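Cystalysin (Treponema denticola, PDB 1C7N) is a pyridoxal-5'-phosphate-binding protein of the class I and II aminotransferase family, built as a dimer of two identical subunits. Local coordinates at residues A101-F109 with I257-T268. Numbering follows the deposited sequence.
Sequences AVFNAVREF and IRERFTKSRDAT. Unlike the reference sequence in segment 257-268: Ala267 (reference Ile).
Phe261 is a knob in the side of helix 101-109, set in a hole made by Ala101, Asn104, Ala105 and Phe109. The two helices pack beside the mixed seven-stranded sheet of the large domain, in the fold shared by pyridoxal-phosphate aminotransferases. Their axes cross at 109° and come within 9.3 Å. Phe261 stands with CG anti to its backbone N (chi1 -179°), which carries the ring across to the other helix. Asn104 covers one face of this ring. Its ND2 sits 3.2 Å above the ring centre, with amide and ring planes 79° apart. Ala101 CB closes the ring edge at 3.9 Å from Phe261 CZ.

The same amide ties the helices together. Asn104 ND2 donates to Phe261 O at 2.9 Å, with the acceptor close to the amide plane. That carbonyl also accepts the helix bond from Arg265 N, so two N-H groups hold it. Asn104 OD1 takes a short bond of 2.5 Å from Ser264 OG, which arrives from above the carbonyl plane. The buried amide thus has both ends bonded and its flip state fixed.

Phe109 is a second bump, resting its outer rim on Ile257. Its CZ touches Ile257 CG2 at 3.5 Å, while Met199 and Ile231 of the sheet pack on both residues. At the other end, Thr268 CG2 lies over one face of the Arg107 guanidinium. Arg107 of the second subunit also packs on Thr268, which places this end at the dimer interface.

Toward solvent, Glu108 bends at chi2 and lies across Arg260. The carboxylate and guanidinium planes are perpendicular. The pair is not an in-plane, two-pronged one: Glu108 OE2 comes from over the guanidinium face and makes a salt bridge of 2.7 Å to Arg260 NH1.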
loop_
_atom_site.group_PDB
_atom_site.type_symbol
_atom_site.label_atom_id
_atom_site.label_comp_id
_atom_site.label_asym_id
_atom_site.label_seq_id
_atom_site.Cartn_x
_atom_site.Cartn_y
_atom_site.Cartn_z
ATOM N N ALA A 101 -7.139 -0.665 7.111
ATOM C CA ALA A 101 -6.911 -0.912 8.529
ATOM C C ALA A 101 -8.221 -1.330 9.190
ATOM O O ALA A 101 -8.231 -2.202 10.064
ATOM C CB ALA A 101 -6.355 0.330 9.198
ATOM N N VAL A 102 -9.323 -0.715 8.772
ATOM C CA VAL A 102 -10.626 -1.059 9.329
ATOM C C VAL A 102 -11.002 -2.480 8.904
ATOM O O VAL A 102 -11.444 -3.285 9.726
ATOM C CB VAL A 102 -11.719 -0.068 8.869
ATOM C CG1 VAL A 102 -13.090 -0.559 9.314
ATOM C CG2 VAL A 102 -11.438 1.314 9.452
ATOM N N PHE A 103 -10.818 -2.790 7.622
ATOM C CA PHE A 103 -11.117 -4.129 7.124
ATOM C C PHE A 103 -10.324 -5.145 7.930
ATOM O O PHE A 103 -10.836 -6.211 8.279
ATOM C CB PHE A 103 -10.739 -4.264 5.645
ATOM C CG PHE A 103 -11.877 -4.006 4.703
ATOM C CD1 PHE A 103 -12.346 -2.717 4.489
ATOM C CD2 PHE A 103 -12.485 -5.063 4.028
ATOM C CE1 PHE A 103 -13.404 -2.477 3.616
ATOM C CE2 PHE A 103 -13.544 -4.837 3.152
ATOM C CZ PHE A 103 -14.003 -3.541 2.945
ATOM N N ASN A 104 -9.069 -4.807 8.217
ATOM C CA ASN A 104 -8.191 -5.679 8.981
ATOM C C ASN A 104 -8.699 -5.854 10.410
ATOM O O ASN A 104 -8.597 -6.937 10.983
ATOM C CB ASN A 104 -6.772 -5.108 9.005
ATOM C CG ASN A 104 -5.768 -6.083 9.581
ATOM O OD1 ASN A 104 -5.627 -7.203 9.084
ATOM N ND2 ASN A 104 -5.068 -5.671 10.631
ATOM N N ALA A 105 -9.243 -4.786 10.984
ATOM C CA ALA A 105 -9.765 -4.852 12.344
ATOM C C ALA A 105 -10.909 -5.863 12.414
ATOM O O ALA A 105 -10.949 -6.708 13.306
ATOM C CB ALA A 105 -10.248 -3.481 12.791
ATOM N N VAL A 106 -11.833 -5.775 11.464
ATOM C CA VAL A 106 -12.971 -6.688 11.423
ATOM C C VAL A 106 -12.479 -8.116 11.206
ATOM O O VAL A 106 -12.898 -9.051 11.887
ATOM C CB VAL A 106 -13.938 -6.313 10.285
ATOM C CG1 VAL A 106 -15.061 -7.339 10.190
ATOM C CG2 VAL A 106 -14.506 -4.922 10.530
ATOM N N ARG A 107 -11.571 -8.268 10.253
ATOM C CA ARG A 107 -11.011 -9.567 9.918
ATOM C C ARG A 107 -10.407 -10.281 11.126
ATOM O O ARG A 107 -10.691 -11.452 11.373
ATOM C CB ARG A 107 -9.944 -9.388 8.833
ATOM C CG ARG A 107 -9.246 -10.666 8.392
ATOM C CD ARG A 107 -8.359 -10.411 7.175
ATOM N NE ARG A 107 -9.100 -9.743 6.105
ATOM C CZ ARG A 107 -8.978 -8.454 5.793
ATOM N NH1 ARG A 107 -8.134 -7.676 6.463
ATOM N NH2 ARG A 107 -9.714 -7.938 4.818
ATOM N N GLU A 108 -9.591 -9.559 11.886
ATOM C CA GLU A 108 -8.902 -10.130 13.038
ATOM C C GLU A 108 -9.670 -10.276 14.350
ATOM O O GLU A 108 -9.567 -11.307 15.009
ATOM C CB GLU A 108 -7.616 -9.335 13.295
ATOM C CG GLU A 108 -6.787 -9.802 14.485
ATOM C CD GLU A 108 -6.424 -11.275 14.412
ATOM O OE1 GLU A 108 -6.133 -11.764 13.301
ATOM O OE2 GLU A 108 -6.416 -11.939 15.469
ATOM N N PHE A 109 -10.446 -9.268 14.736
ATOM C CA PHE A 109 -11.145 -9.342 16.009
ATOM C C PHE A 109 -12.609 -9.778 16.025
ATOM O O PHE A 109 -13.280 -9.666 17.051
ATOM C CB PHE A 109 -10.968 -8.016 16.753
ATOM C CG PHE A 109 -9.529 -7.639 16.952
ATOM C CD1 PHE A 109 -8.853 -6.887 15.996
ATOM C CD2 PHE A 109 -8.824 -8.101 18.057
ATOM C CE1 PHE A 109 -7.494 -6.603 16.135
ATOM C CE2 PHE A 109 -7.461 -7.825 18.205
ATOM C CZ PHE A 109 -6.797 -7.076 17.242
ATOM N N ILE A 257 -3.428 -6.806 21.461
ATOM C CA ILE A 257 -4.257 -6.344 20.354
ATOM C C ILE A 257 -3.369 -5.844 19.216
ATOM O O ILE A 257 -3.624 -6.128 18.045
ATOM C CB ILE A 257 -5.193 -5.197 20.792
ATOM C CG1 ILE A 257 -6.234 -5.725 21.784
ATOM C CG2 ILE A 257 -5.873 -4.596 19.576
ATOM C CD1 ILE A 257 -7.112 -4.639 22.389
ATOM N N ARG A 258 -2.324 -5.101 19.567
ATOM C CA ARG A 258 -1.406 -4.566 18.574
ATOM C C ARG A 258 -0.766 -5.681 17.758
ATOM O O ARG A 258 -0.725 -5.619 16.529
ATOM C CB ARG A 258 -0.318 -3.728 19.251
ATOM C CG ARG A 258 0.612 -3.010 18.278
ATOM C CD ARG A 258 1.456 -1.951 18.982
ATOM N NE ARG A 258 2.377 -2.515 19.966
ATOM C CZ ARG A 258 2.365 -2.223 21.266
ATOM N NH1 ARG A 258 1.474 -1.371 21.755
ATOM N NH2 ARG A 258 3.260 -2.769 22.080
ATOM N N GLU A 259 -0.273 -6.707 18.443
ATOM C CA GLU A 259 0.370 -7.825 17.769
ATOM C C GLU A 259 -0.594 -8.657 16.929
ATOM O O GLU A 259 -0.184 -9.280 15.952
ATOM C CB GLU A 259 1.107 -8.698 18.796
ATOM C CG GLU A 259 2.404 -8.056 19.290
ATOM C CD GLU A 259 2.993 -8.734 20.516
ATOM O OE1 GLU A 259 3.085 -9.981 20.537
ATOM O OE2 GLU A 259 3.379 -8.012 21.458
ATOM N N ARG A 260 -1.874 -8.662 17.295
ATOM C CA ARG A 260 -2.867 -9.411 16.528
ATOM C C ARG A 260 -3.226 -8.637 15.261
ATOM O O ARG A 260 -3.438 -9.220 14.194
ATOM C CB ARG A 260 -4.143 -9.650 17.348
ATOM C CG ARG A 260 -4.017 -10.713 18.436
ATOM C CD ARG A 260 -5.191 -11.687 18.387
ATOM N NE ARG A 260 -6.471 -11.074 18.721
ATOM C CZ ARG A 260 -7.651 -11.593 18.393
ATOM N NH1 ARG A 260 -7.711 -12.731 17.719
ATOM N NH2 ARG A 260 -8.774 -10.983 18.740
ATOM N N PHE A 261 -3.309 -7.318 15.394
ATOM C CA PHE A 261 -3.627 -6.444 14.268
ATOM C C PHE A 261 -2.491 -6.535 13.252
ATOM O O PHE A 261 -2.716 -6.600 12.043
ATOM C CB PHE A 261 -3.760 -4.999 14.760
ATOM C CG PHE A 261 -4.106 -4.017 13.679
ATOM C CD1 PHE A 261 -5.431 -3.790 13.321
ATOM C CD2 PHE A 261 -3.103 -3.315 13.018
ATOM C CE1 PHE A 261 -5.751 -2.875 12.320
ATOM C CE2 PHE A 261 -3.413 -2.400 12.014
ATOM C CZ PHE A 261 -4.740 -2.178 11.664
ATOM N N THR A 262 -1.264 -6.544 13.762
ATOM C CA THR A 262 -0.073 -6.619 12.927
ATOM C C THR A 262 0.049 -7.948 12.183
ATOM O O THR A 262 0.407 -7.977 11.002
ATOM C CB THR A 262 1.181 -6.406 13.778
ATOM O OG1 THR A 262 1.122 -5.109 14.381
ATOM C CG2 THR A 262 2.433 -6.518 12.930
ATOM N N LYS A 263 -0.232 -9.048 12.875
ATOM C CA LYS A 263 -0.157 -10.370 12.255
ATOM C C LYS A 263 -1.160 -10.417 11.110
ATOM O O LYS A 263 -0.833 -10.837 9.999
ATOM C CB LYS A 263 -0.501 -11.468 13.270
ATOM C CG LYS A 263 -1.905 -11.343 13.852
ATOM C CD LYS A 263 -2.311 -12.506 14.753
ATOM C CE LYS A 263 -2.766 -13.714 13.945
ATOM N NZ LYS A 263 -3.398 -14.757 14.811
ATOM N N SER A 264 -2.384 -9.979 11.387
ATOM C CA SER A 264 -3.433 -9.982 10.379
ATOM C C SER A 264 -3.053 -9.116 9.184
ATOM O O SER A 264 -3.232 -9.516 8.036
ATOM C CB SER A 264 -4.748 -9.488 10.974
ATOM O OG SER A 264 -5.775 -9.550 10.001
ATOM N N ARG A 265 -2.530 -7.925 9.455
ATOM C CA ARG A 265 -2.112 -7.038 8.380
ATOM C C ARG A 265 -1.028 -7.712 7.538
ATOM O O ARG A 265 -1.029 -7.610 6.311
ATOM C CB ARG A 265 -1.580 -5.717 8.947
ATOM C CG ARG A 265 -0.750 -4.921 7.955
ATOM C CD ARG A 265 0.731 -5.083 8.254
ATOM N NE ARG A 265 1.241 -3.891 8.907
ATOM C CZ ARG A 265 2.447 -3.771 9.450
ATOM N NH1 ARG A 265 3.305 -4.783 9.440
ATOM N NH2 ARG A 265 2.800 -2.619 9.993
ATOM N N ASP A 266 -0.118 -8.419 8.198
ATOM C CA ASP A 266 0.972 -9.084 7.489
ATOM C C ASP A 266 0.528 -10.248 6.607
ATOM O O ASP A 266 1.302 -10.723 5.774
ATOM C CB ASP A 266 2.046 -9.547 8.479
ATOM C CG ASP A 266 2.745 -8.384 9.165
ATOM O OD1 ASP A 266 2.917 -7.327 8.521
ATOM O OD2 ASP A 266 3.135 -8.525 10.342
ATOM N N ALA A 267 -0.706 -10.710 6.788
ATOM C CA ALA A 267 -1.239 -11.799 5.976
ATOM C C ALA A 267 -2.056 -11.200 4.835
ATOM O O ALA A 267 -2.330 -11.865 3.838
ATOM C CB ALA A 267 -2.115 -12.719 6.822
ATOM N N THR A 268 -2.444 -9.938 5.001
ATOM C CA THR A 268 -3.221 -9.205 4.002
ATOM C C THR A 268 -2.678 -7.779 3.930
ATOM O O THR A 268 -2.810 -7.017 4.887
ATOM C CB THR A 268 -4.712 -9.113 4.388
ATOM O OG1 THR A 268 -4.869 -8.164 5.449
ATOM C CG2 THR A 268 -5.232 -10.465 4.860
#